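Helicase of the snf2/rad54 family (PDB 1Z5Z) probably couples ATP hydrolysis to translocation along DNA or remodelling of protein-DNA complexes, the crystallised part being the C-terminal domain of its SWI2/SNF2 ATPase core. Local coordinates at residues L75-D80 with T119-M124; D80-L85 with V92-K97; I188-W193 with H218-V223. One frame throughout, in Å; residues are numbered along the deposited sequence.

Contact 1: L75-D80 with T119-M124; sequences LKQIVD and TQFVDM
Phe121 reaches across to the C-terminal end of helix 61-78, and its ring is where Lys76, Gln77 and Asp80 converge. With CG anti to its own carbonyl carbon (chi1 -59°), CB carries the ring out from the start of helix 122-136. On the near side of the ring, CD1 has the carboxylate oxygen OD2 of Asp80 at 3.6 Å, lying in the ring plane at the edge, while the carboxylate itself stands almost upright to the ring; its other oxygen, OD1, is salt-bridged to Lys97. Further out, CE1 and CZ pass beneath the aliphatic part of Gln77, whose CG sits over one face, 3.9 Å from the ring centroid and displaced toward the rim, in a CH-pi contact. At the tip, CZ meets CB of Lys76 edge-on at 3.8 Å. The opposite face is taken by CG of the preceding residue, Gln120, directly above the ring centre, so the phenyl group is clamped between two methylene groups.

This is the crossing from strand 115-119 to helix 122-136 in a RecA-like fold, at the C-terminal edge of the parallel sheet, and the Thr119-Phe121 sequence probably corresponds to helicase motif IV. An ST turn shapes this crossing: Phe121 N donates to Thr119 OG1 at 3.1 Å in a nearly straight bond (174°). The same hydroxyl is also hydrogen-bonded to Asp191 OD1.

Beyond the ring, Met124, in the first turn of helix 122-136, crosses Asp80. Its CG lies 3.6 Å from Asp80 OD2, and its SD lies 3.8 Å from Asp80 CB, the thioether thus resting on the aliphatic root of the acid. The extended chain of Lys76 runs at about a right angle past Gln120, and its ammonium group ends in a salt bridge with Asp249.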
loop_
_atom_site.group_PDB
_atom_site.type_symbol
_atom_site.label_atom_id
_atom_site.label_comp_id
_atom_site.label_asym_id
_atom_site.label_seq_id
_atom_site.Cartn_x
_atom_site.Cartn_y
_atom_site.Cartn_z
ATOM N N LEU A 75 4.779 -0.224 10.315
ATOM C CA LEU A 75 5.681 -0.442 9.194
ATOM C C LEU A 75 4.937 -0.261 7.843
ATOM O O LEU A 75 5.477 0.320 6.904
ATOM C CB LEU A 75 6.288 -1.838 9.256
ATOM C CG LEU A 75 7.126 -2.181 10.504
ATOM C CD1 LEU A 75 7.483 -3.654 10.433
ATOM C CD2 LEU A 75 8.388 -1.317 10.581
ATOM N N LYS A 76 3.703 -0.758 7.750
ATOM C CA LYS A 76 2.954 -0.617 6.521
ATOM C C LYS A 76 2.689 0.832 6.268
ATOM O O LYS A 76 2.700 1.284 5.118
ATOM C CB LYS A 76 1.643 -1.372 6.583
ATOM C CG LYS A 76 1.743 -2.893 6.535
ATOM C CD LYS A 76 0.310 -3.438 6.688
ATOM C CE LYS A 76 0.218 -4.950 6.684
ATOM N NZ LYS A 76 -1.216 -5.353 7.017
ATOM N N GLN A 77 2.469 1.596 7.335
ATOM C CA GLN A 77 2.212 3.012 7.130
ATOM C C GLN A 77 3.482 3.778 6.755
ATOM O O GLN A 77 3.435 4.658 5.916
ATOM C CB GLN A 77 1.591 3.627 8.382
ATOM C CG GLN A 77 0.165 3.116 8.645
ATOM C CD GLN A 77 -0.377 3.650 9.982
ATOM O OE1 GLN A 77 -1.279 4.480 10.010
ATOM N NE2 GLN A 77 0.213 3.198 11.082
ATOM N N ILE A 78 4.600 3.419 7.379
ATOM C CA ILE A 78 5.870 4.073 7.115
ATOM C C ILE A 78 6.293 3.887 5.661
ATOM O O ILE A 78 6.750 4.849 5.021
ATOM C CB ILE A 78 6.986 3.507 8.075
ATOM C CG1 ILE A 78 6.780 4.072 9.503
ATOM C CG2 ILE A 78 8.371 3.827 7.548
ATOM C CD1 ILE A 78 7.796 3.506 10.505
ATOM N N VAL A 79 6.127 2.680 5.121
ATOM C CA VAL A 79 6.535 2.487 3.723
ATOM C C VAL A 79 5.630 3.166 2.704
ATOM O O VAL A 79 5.971 3.221 1.515
ATOM C CB VAL A 79 6.676 0.993 3.351
ATOM C CG1 VAL A 79 7.710 0.328 4.314
ATOM C CG2 VAL A 79 5.315 0.296 3.425
ATOM N N ASP A 80 4.482 3.684 3.160
ATOM C CA ASP A 80 3.557 4.391 2.288
ATOM C C ASP A 80 3.914 5.875 2.343
ATOM O O ASP A 80 4.114 6.496 1.334
ATOM C CB ASP A 80 2.105 4.207 2.773
ATOM C CG ASP A 80 1.423 3.011 2.145
ATOM O OD1 ASP A 80 2.127 2.140 1.538
ATOM O OD2 ASP A 80 0.180 2.948 2.261
ATOM N N THR A 119 -5.459 1.802 -2.072
ATOM C CA THR A 119 -4.634 1.723 -0.870
ATOM C C THR A 119 -5.523 1.152 0.242
ATOM O O THR A 119 -6.749 1.242 0.169
ATOM C CB THR A 119 -4.060 3.102 -0.410
ATOM O OG1 THR A 119 -3.550 2.957 0.909
ATOM C CG2 THR A 119 -5.127 4.201 -0.373
ATOM N N GLN A 120 -4.918 0.542 1.258
ATOM C CA GLN A 120 -5.700 -0.054 2.353
ATOM C C GLN A 120 -5.961 0.980 3.440
ATOM O O GLN A 120 -6.677 0.683 4.399
ATOM C CB GLN A 120 -4.923 -1.215 2.994
ATOM C CG GLN A 120 -3.622 -0.799 3.687
ATOM C CD GLN A 120 -2.724 -2.003 3.965
ATOM O OE1 GLN A 120 -1.873 -2.378 3.144
ATOM N NE2 GLN A 120 -2.910 -2.610 5.100
ATOM N N PHE A 121 -5.354 2.170 3.324
ATOM C CA PHE A 121 -5.542 3.208 4.355
ATOM C C PHE A 121 -6.310 4.444 3.868
ATOM O O PHE A 121 -5.908 5.104 2.889
ATOM C CB PHE A 121 -4.188 3.704 4.869
ATOM C CG PHE A 121 -3.310 2.628 5.489
ATOM C CD1 PHE A 121 -2.075 2.342 4.936
ATOM C CD2 PHE A 121 -3.702 1.950 6.659
ATOM C CE1 PHE A 121 -1.209 1.398 5.508
ATOM C CE2 PHE A 121 -2.822 0.996 7.250
ATOM C CZ PHE A 121 -1.575 0.725 6.661
ATOM N N VAL A 122 -7.392 4.788 4.555
ATOM C CA VAL A 122 -8.158 5.952 4.163
ATOM C C VAL A 122 -7.238 7.180 4.166
ATOM O O VAL A 122 -7.360 8.054 3.295
ATOM C CB VAL A 122 -9.341 6.252 5.156
ATOM C CG1 VAL A 122 -9.988 7.534 4.771
ATOM C CG2 VAL A 122 -10.397 5.135 5.160
ATOM N N ASP A 123 -6.315 7.264 5.129
ATOM C CA ASP A 123 -5.454 8.436 5.203
ATOM C C ASP A 123 -4.472 8.544 4.053
ATOM O O ASP A 123 -4.177 9.651 3.579
ATOM C CB ASP A 123 -4.719 8.478 6.547
ATOM C CG ASP A 123 -5.668 8.731 7.696
ATOM O OD1 ASP A 123 -6.661 9.443 7.447
ATOM O OD2 ASP A 123 -5.437 8.224 8.815
ATOM N N MET A 124 -3.963 7.403 3.602
ATOM C CA MET A 124 -3.053 7.425 2.466
ATOM C C MET A 124 -3.869 7.863 1.245
ATOM O O MET A 124 -3.391 8.631 0.424
ATOM C CB MET A 124 -2.427 6.048 2.215
ATOM C CG MET A 124 -1.217 6.153 1.233
ATOM S SD MET A 124 0.096 7.275 1.846
ATOM C CE MET A 124 0.380 8.268 0.397
#

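Contact 2: D80-L85 with V92-K97; sequences DHPALL and VRRSGK
Two polar bonds join Asp80 to the segment 92-97, one through its backbone and one through its side chain. Ser95 OG donates to Asp80 O at 2.8 Å, approaching from outside the carbonyl plane by 27°. The other is a salt bridge in which the extended chain of Lys97 brings NZ to Asp80 OD1 at 2.9 Å, nearly in line with the C-O bond. That ammonium group is gripped further by a salt bridge to Glu227 and a hydrogen bond to Phe190 O, so a buried positive charge is met by two acids and a carbonyl.

Capping bonds form a second group. Ser95 is the N-cap of helix 96-110, its OG taking the hydrogen of Met98 N as well as giving its own to Asp80. His81 does similar work ahead of helix 83-86: ND1 accepts from Ala83 N at 2.9 Å, with the donor within 8° of the ring plane, and NE2 is bonded to Ser91 O. The chain from the start of helix 83-86 to that of helix 96-110 folds back, the touching parts nearly antiparallel, with a type I beta turn from Val92 to Ser95. Were a phenylalanine to replace His81, Ala83 N and Ser91 O would probably both be left without their mates, and the turn before helix 83-86 would be less firmly fixed.

Packing contributes the rest. Pro82 presses its ring on Arg94, CD lying 3.3 Å from Arg94 O and CG 3.6 Å from Arg94 CB. A bend at chi3 (64°) turns the guanidinium group back over the proline, NH1 coming within 3.6 Å of Pro82 CB before meeting Glu40 in a salt bridge. The His81 ring also packs obliquely on this segment, CD2 touching Ser95 CB at 3.7 Å and CE1 lying near Arg94 CB.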
loop_
_atom_site.group_PDB
_atom_site.type_symbol
_atom_site.label_atom_id
_atom_site.label_comp_id
_atom_site.label_asym_id
_atom_site.label_seq_id
_atom_site.Cartn_x
_atom_site.Cartn_y
_atom_site.Cartn_z
ATOM N N ASP A 80 4.482 3.684 3.160
ATOM C CA ASP A 80 3.557 4.391 2.288
ATOM C C ASP A 80 3.914 5.875 2.343
ATOM O O ASP A 80 4.114 6.496 1.334
ATOM C CB ASP A 80 2.105 4.207 2.773
ATOM C CG ASP A 80 1.423 3.011 2.145
ATOM O OD1 ASP A 80 2.127 2.140 1.538
ATOM O OD2 ASP A 80 0.180 2.948 2.261
ATOM N N HIS A 81 3.952 6.450 3.547
ATOM C CA HIS A 81 4.270 7.866 3.687
ATOM C C HIS A 81 4.491 8.246 5.144
ATOM O O HIS A 81 3.610 8.056 6.000
ATOM C CB HIS A 81 3.147 8.717 3.116
ATOM C CG HIS A 81 3.556 10.125 2.814
ATOM N ND1 HIS A 81 4.052 10.987 3.773
ATOM C CD2 HIS A 81 3.580 10.808 1.642
ATOM C CE1 HIS A 81 4.369 12.136 3.205
ATOM N NE2 HIS A 81 4.090 12.053 1.912
ATOM N N PRO A 82 5.662 8.819 5.450
ATOM C CA PRO A 82 5.939 9.198 6.830
ATOM C C PRO A 82 4.877 10.085 7.492
ATOM O O PRO A 82 4.715 10.041 8.707
ATOM C CB PRO A 82 7.307 9.875 6.736
ATOM C CG PRO A 82 7.398 10.331 5.326
ATOM C CD PRO A 82 6.788 9.180 4.571
ATOM N N ALA A 83 4.135 10.862 6.718
ATOM C CA ALA A 83 3.114 11.745 7.330
ATOM C C ALA A 83 1.941 11.010 8.018
ATOM O O ALA A 83 1.218 11.598 8.848
ATOM C CB ALA A 83 2.566 12.697 6.292
ATOM N N LEU A 84 1.724 9.738 7.673
ATOM C CA LEU A 84 0.618 8.988 8.306
ATOM C C LEU A 84 0.884 8.821 9.824
ATOM O O LEU A 84 -0.037 8.624 10.598
ATOM C CB LEU A 84 0.480 7.593 7.667
ATOM C CG LEU A 84 0.091 7.543 6.188
ATOM C CD1 LEU A 84 0.371 6.168 5.612
ATOM C CD2 LEU A 84 -1.398 7.899 6.047
ATOM N N LEU A 85 2.163 8.877 10.210
ATOM C CA LEU A 85 2.610 8.714 11.588
ATOM C C LEU A 85 3.240 9.963 12.213
ATOM O O LEU A 85 3.205 10.131 13.425
ATOM C CB LEU A 85 3.648 7.592 11.675
ATOM C CG LEU A 85 3.151 6.158 11.637
ATOM C CD1 LEU A 85 4.282 5.247 12.032
ATOM C CD2 LEU A 85 1.984 5.989 12.622
ATOM N N VAL A 92 5.491 14.652 -2.185
ATOM C CA VAL A 92 5.912 13.502 -2.974
ATOM C C VAL A 92 7.253 13.060 -2.430
ATOM O O VAL A 92 7.519 11.887 -2.178
ATOM C CB VAL A 92 6.127 13.882 -4.462
ATOM C CG1 VAL A 92 6.750 12.692 -5.222
ATOM C CG2 VAL A 92 4.811 14.305 -5.080
ATOM N N ARG A 93 8.098 14.066 -2.253
ATOM C CA ARG A 93 9.482 13.937 -1.770
ATOM C C ARG A 93 9.733 13.036 -0.570
ATOM O O ARG A 93 10.777 12.384 -0.484
ATOM C CB ARG A 93 10.060 15.342 -1.444
ATOM C CG ARG A 93 11.401 15.371 -0.686
ATOM C CD ARG A 93 11.900 16.757 -0.447
ATOM N NE ARG A 93 10.851 17.795 -0.440
ATOM C CZ ARG A 93 10.981 18.980 0.144
ATOM N NH1 ARG A 93 9.996 19.816 0.105
ATOM N NH2 ARG A 93 12.000 19.245 0.928
ATOM N N ARG A 94 8.792 12.987 0.361
ATOM C CA ARG A 94 8.969 12.166 1.554
ATOM C C ARG A 94 8.664 10.672 1.352
ATOM O O ARG A 94 8.942 9.845 2.229
ATOM C CB ARG A 94 8.107 12.732 2.670
ATOM C CG ARG A 94 8.462 14.195 2.995
ATOM C CD ARG A 94 7.591 14.706 4.133
ATOM N NE ARG A 94 7.846 13.972 5.361
ATOM C CZ ARG A 94 7.097 14.083 6.454
ATOM N NH1 ARG A 94 7.400 13.390 7.544
ATOM N NH2 ARG A 94 6.040 14.877 6.439
ATOM N N SER A 95 8.146 10.320 0.185
ATOM C CA SER A 95 7.791 8.926 -0.058
ATOM C C SER A 95 8.358 8.256 -1.339
ATOM O O SER A 95 8.036 8.643 -2.440
ATOM C CB SER A 95 6.232 8.807 -0.013
ATOM O OG SER A 95 5.786 7.600 -0.646
ATOM N N GLY A 96 9.187 7.232 -1.172
ATOM C CA GLY A 96 9.698 6.510 -2.336
ATOM C C GLY A 96 8.567 6.110 -3.279
ATOM O O GLY A 96 8.715 6.254 -4.496
ATOM N N LYS A 97 7.438 5.626 -2.720
ATOM C CA LYS A 97 6.258 5.216 -3.499
ATOM C C LYS A 97 5.571 6.364 -4.221
ATOM O O LYS A 97 5.189 6.236 -5.383
ATOM C CB LYS A 97 5.204 4.517 -2.591
ATOM C CG LYS A 97 5.562 3.086 -2.189
ATOM C CD LYS A 97 4.337 2.366 -1.587
ATOM C CE LYS A 97 4.707 1.006 -1.061
ATOM N NZ LYS A 97 3.581 0.407 -0.317
#

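Contact 3: I188-W193 with H218-V223; sequences IHFDRW and HKLISV
Ile188 and His189 pair with His218 and Lys219 as neighbouring parallel strands, in the interior of the six-stranded sheet, and the contact continues past the strand end to Phe190. Two backbone bonds alternate about His189. Its N donates to His218 O at 2.7 Å, and its O receives Leu220 N at 3.1 Å. Where the strands part, a water donates to both His189 O and Leu220 O, at 2.8 Å from the latter, and so extends the pairing.

On one face Leu220 is the main apolar side chain. Its CG rests 3.9 Å from Ile188 CG2, and its CD1 lies 3.7 Å from CD1 of the Phe190 ring. Phe190 is swung out with CG anti to its backbone N (chi1 -158°), which carries the ring to the same side as Leu220 and onto helix 96-110. Strand 186-189 lies between 216-222 and 115-119, as expected of the parallel core of a RecA-like helicase domain, and the chain leaves its C-terminal end toward Asp191, whose OD2 is hydrogen-bonded to Gln120 N.

The other face carries His189 and Lys219. Trp193 NE1 donates to His189 ND1 at 2.9 Å, in the plane of the indole but well out of the imidazole plane, which helps to hold the histidine ring's rotation; the indole also stacks on Phe118. Lys219 NZ and Arg192 NH1 stand 4.4 Å apart, yet both side chains form salt bridges with Asp231, whose carboxylate probably offsets their like charges, and Lys219 is also bonded to Asn32. His218 ND1, near the methylene of Ile188, is buried by the contact and finds no polar partner.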
loop_
_atom_site.group_PDB
_atom_site.type_symbol
_atom_site.label_atom_id
_atom_site.label_comp_id
_atom_site.label_asym_id
_atom_site.label_seq_id
_atom_site.Cartn_x
_atom_site.Cartn_y
_atom_site.Cartn_z
ATOM N N ILE A 188 -2.838 1.264 -10.185
ATOM C CA ILE A 188 -1.679 1.268 -9.292
ATOM C C ILE A 188 -2.123 0.731 -7.915
ATOM O O ILE A 188 -3.015 1.328 -7.252
ATOM C CB ILE A 188 -1.139 2.693 -9.057
ATOM C CG1 ILE A 188 -0.576 3.257 -10.368
ATOM C CG2 ILE A 188 -0.042 2.694 -7.963
ATOM C CD1 ILE A 188 -0.072 4.717 -10.249
ATOM N N HIS A 189 -1.547 -0.392 -7.493
ATOM C CA HIS A 189 -1.854 -0.923 -6.168
ATOM C C HIS A 189 -0.764 -0.342 -5.259
ATOM O O HIS A 189 0.361 -0.815 -5.213
ATOM C CB HIS A 189 -1.903 -2.444 -6.210
ATOM C CG HIS A 189 -3.059 -2.960 -7.019
ATOM N ND1 HIS A 189 -4.373 -2.716 -6.673
ATOM C CD2 HIS A 189 -3.095 -3.627 -8.197
ATOM C CE1 HIS A 189 -5.169 -3.213 -7.606
ATOM N NE2 HIS A 189 -4.418 -3.772 -8.540
ATOM N N PHE A 190 -1.109 0.744 -4.576
ATOM C CA PHE A 190 -0.157 1.476 -3.733
ATOM C C PHE A 190 0.436 0.660 -2.603
ATOM O O PHE A 190 1.600 0.844 -2.227
ATOM C CB PHE A 190 -0.838 2.716 -3.185
ATOM C CG PHE A 190 0.113 3.780 -2.755
ATOM C CD1 PHE A 190 0.620 4.686 -3.694
ATOM C CD2 PHE A 190 0.511 3.887 -1.438
ATOM C CE1 PHE A 190 1.497 5.690 -3.325
ATOM C CE2 PHE A 190 1.410 4.895 -1.040
ATOM C CZ PHE A 190 1.902 5.803 -1.980
ATOM N N ASP A 191 -0.372 -0.235 -2.033
ATOM C CA ASP A 191 0.110 -1.123 -0.973
ATOM C C ASP A 191 -0.749 -2.389 -1.060
ATOM O O ASP A 191 -1.737 -2.418 -1.807
ATOM C CB ASP A 191 0.037 -0.456 0.419
ATOM C CG ASP A 191 -1.300 0.168 0.692
ATOM O OD1 ASP A 191 -1.340 1.374 1.019
ATOM O OD2 ASP A 191 -2.321 -0.554 0.579
ATOM N N ARG A 192 -0.360 -3.418 -0.322
ATOM C CA ARG A 192 -1.031 -4.703 -0.375
ATOM C C ARG A 192 -2.364 -4.724 0.335
ATOM O O ARG A 192 -2.453 -5.224 1.431
ATOM C CB ARG A 192 -0.107 -5.793 0.196
ATOM C CG ARG A 192 -0.310 -7.136 -0.532
ATOM C CD ARG A 192 0.520 -8.283 0.005
ATOM N NE ARG A 192 0.616 -9.320 -1.024
ATOM C CZ ARG A 192 1.585 -9.395 -1.942
ATOM N NH1 ARG A 192 1.563 -10.374 -2.831
ATOM N NH2 ARG A 192 2.590 -8.521 -1.964
ATOM N N TRP A 193 -3.401 -4.181 -0.301
ATOM C CA TRP A 193 -4.744 -4.095 0.309
ATOM C C TRP A 193 -5.619 -5.323 0.052
ATOM O O TRP A 193 -6.620 -5.563 0.740
ATOM C CB TRP A 193 -5.500 -2.907 -0.282
ATOM C CG TRP A 193 -5.739 -3.035 -1.789
ATOM C CD1 TRP A 193 -4.906 -2.630 -2.788
ATOM C CD2 TRP A 193 -6.876 -3.638 -2.439
ATOM N NE1 TRP A 193 -5.436 -2.940 -4.007
ATOM C CE2 TRP A 193 -6.646 -3.561 -3.830
ATOM C CE3 TRP A 193 -8.067 -4.244 -1.975
ATOM C CZ2 TRP A 193 -7.563 -4.055 -4.780
ATOM C CZ3 TRP A 193 -8.981 -4.743 -2.917
ATOM C CH2 TRP A 193 -8.721 -4.647 -4.302
ATOM N N HIS A 218 0.158 -2.071 -11.878
ATOM C CA HIS A 218 1.419 -1.828 -11.170
ATOM C C HIS A 218 1.306 -2.116 -9.662
ATOM O O HIS A 218 0.409 -1.604 -8.974
ATOM C CB HIS A 218 1.894 -0.370 -11.312
ATOM C CG HIS A 218 2.201 0.056 -12.712
ATOM N ND1 HIS A 218 1.447 0.996 -13.388
ATOM C CD2 HIS A 218 3.215 -0.279 -13.547
ATOM C CE1 HIS A 218 1.989 1.225 -14.569
ATOM N NE2 HIS A 218 3.065 0.465 -14.691
ATOM N N LYS A 219 2.219 -2.901 -9.123
ATOM C CA LYS A 219 2.177 -3.174 -7.679
ATOM C C LYS A 219 3.389 -2.530 -7.066
ATOM O O LYS A 219 4.506 -2.961 -7.339
ATOM C CB LYS A 219 2.217 -4.670 -7.368
ATOM C CG LYS A 219 0.966 -5.409 -7.724
ATOM C CD LYS A 219 1.216 -6.928 -7.670
ATOM C CE LYS A 219 1.878 -7.339 -6.365
ATOM N NZ LYS A 219 2.919 -8.391 -6.559
ATOM N N LEU A 220 3.183 -1.507 -6.235
ATOM C CA LEU A 220 4.304 -0.846 -5.621
ATOM C C LEU A 220 4.852 -1.718 -4.489
ATOM O O LEU A 220 4.084 -2.212 -3.656
ATOM C CB LEU A 220 3.877 0.529 -5.092
ATOM C CG LEU A 220 3.244 1.477 -6.141
ATOM C CD1 LEU A 220 3.254 2.882 -5.587
ATOM C CD2 LEU A 220 4.008 1.458 -7.471
ATOM N N ILE A 221 6.169 -1.886 -4.438
ATOM C CA ILE A 221 6.799 -2.705 -3.388
ATOM C C ILE A 221 8.005 -2.015 -2.802
ATOM O O ILE A 221 8.916 -1.640 -3.550
ATOM C CB ILE A 221 7.255 -4.061 -3.951
ATOM C CG1 ILE A 221 6.035 -4.893 -4.355
ATOM C CG2 ILE A 221 8.070 -4.828 -2.895
ATOM C CD1 ILE A 221 6.430 -6.251 -4.942
ATOM N N SER A 222 8.022 -1.811 -1.486
ATOM C CA SER A 222 9.168 -1.166 -0.848
ATOM C C SER A 222 10.404 -2.077 -0.745
ATOM O O SER A 222 10.392 -3.131 -0.083
ATOM C CB SER A 222 8.781 -0.617 0.525
ATOM O OG SER A 222 7.929 0.492 0.313
ATOM N N VAL A 223 11.466 -1.662 -1.442
ATOM C CA VAL A 223 12.712 -2.428 -1.500
ATOM C C VAL A 223 13.284 -2.724 -0.141
ATOM O O VAL A 223 13.452 -1.828 0.686
ATOM C CB VAL A 223 13.796 -1.699 -2.373
ATOM C CG1 VAL A 223 15.136 -2.455 -2.284
ATOM C CG2 VAL A 223 13.316 -1.632 -3.852
HETATM O O HOH W 1 1.450 -3.090 -3.434
#

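In the fold
From the N terminus, the chain runs through strand 29-35 and helices 39-55 and 61-78 to Asp80, where contacts 1 and 2 meet. Contact 2 closes first, a short loop around helix 83-86 that brings the start of helix 96-110 back to Asp80. It is nested within the longer loop of contact 1, which closes after strand 115-119 at the start of helix 122-136. Contact 3 follows in series, closing the loop between strands 186-189 and 216-222, part of which (200-213) is not modelled. Val79 of contact 1 packs against Ser222 of contact 3, so helix ends and strand ends are tied at the C-terminal edge of the sheet.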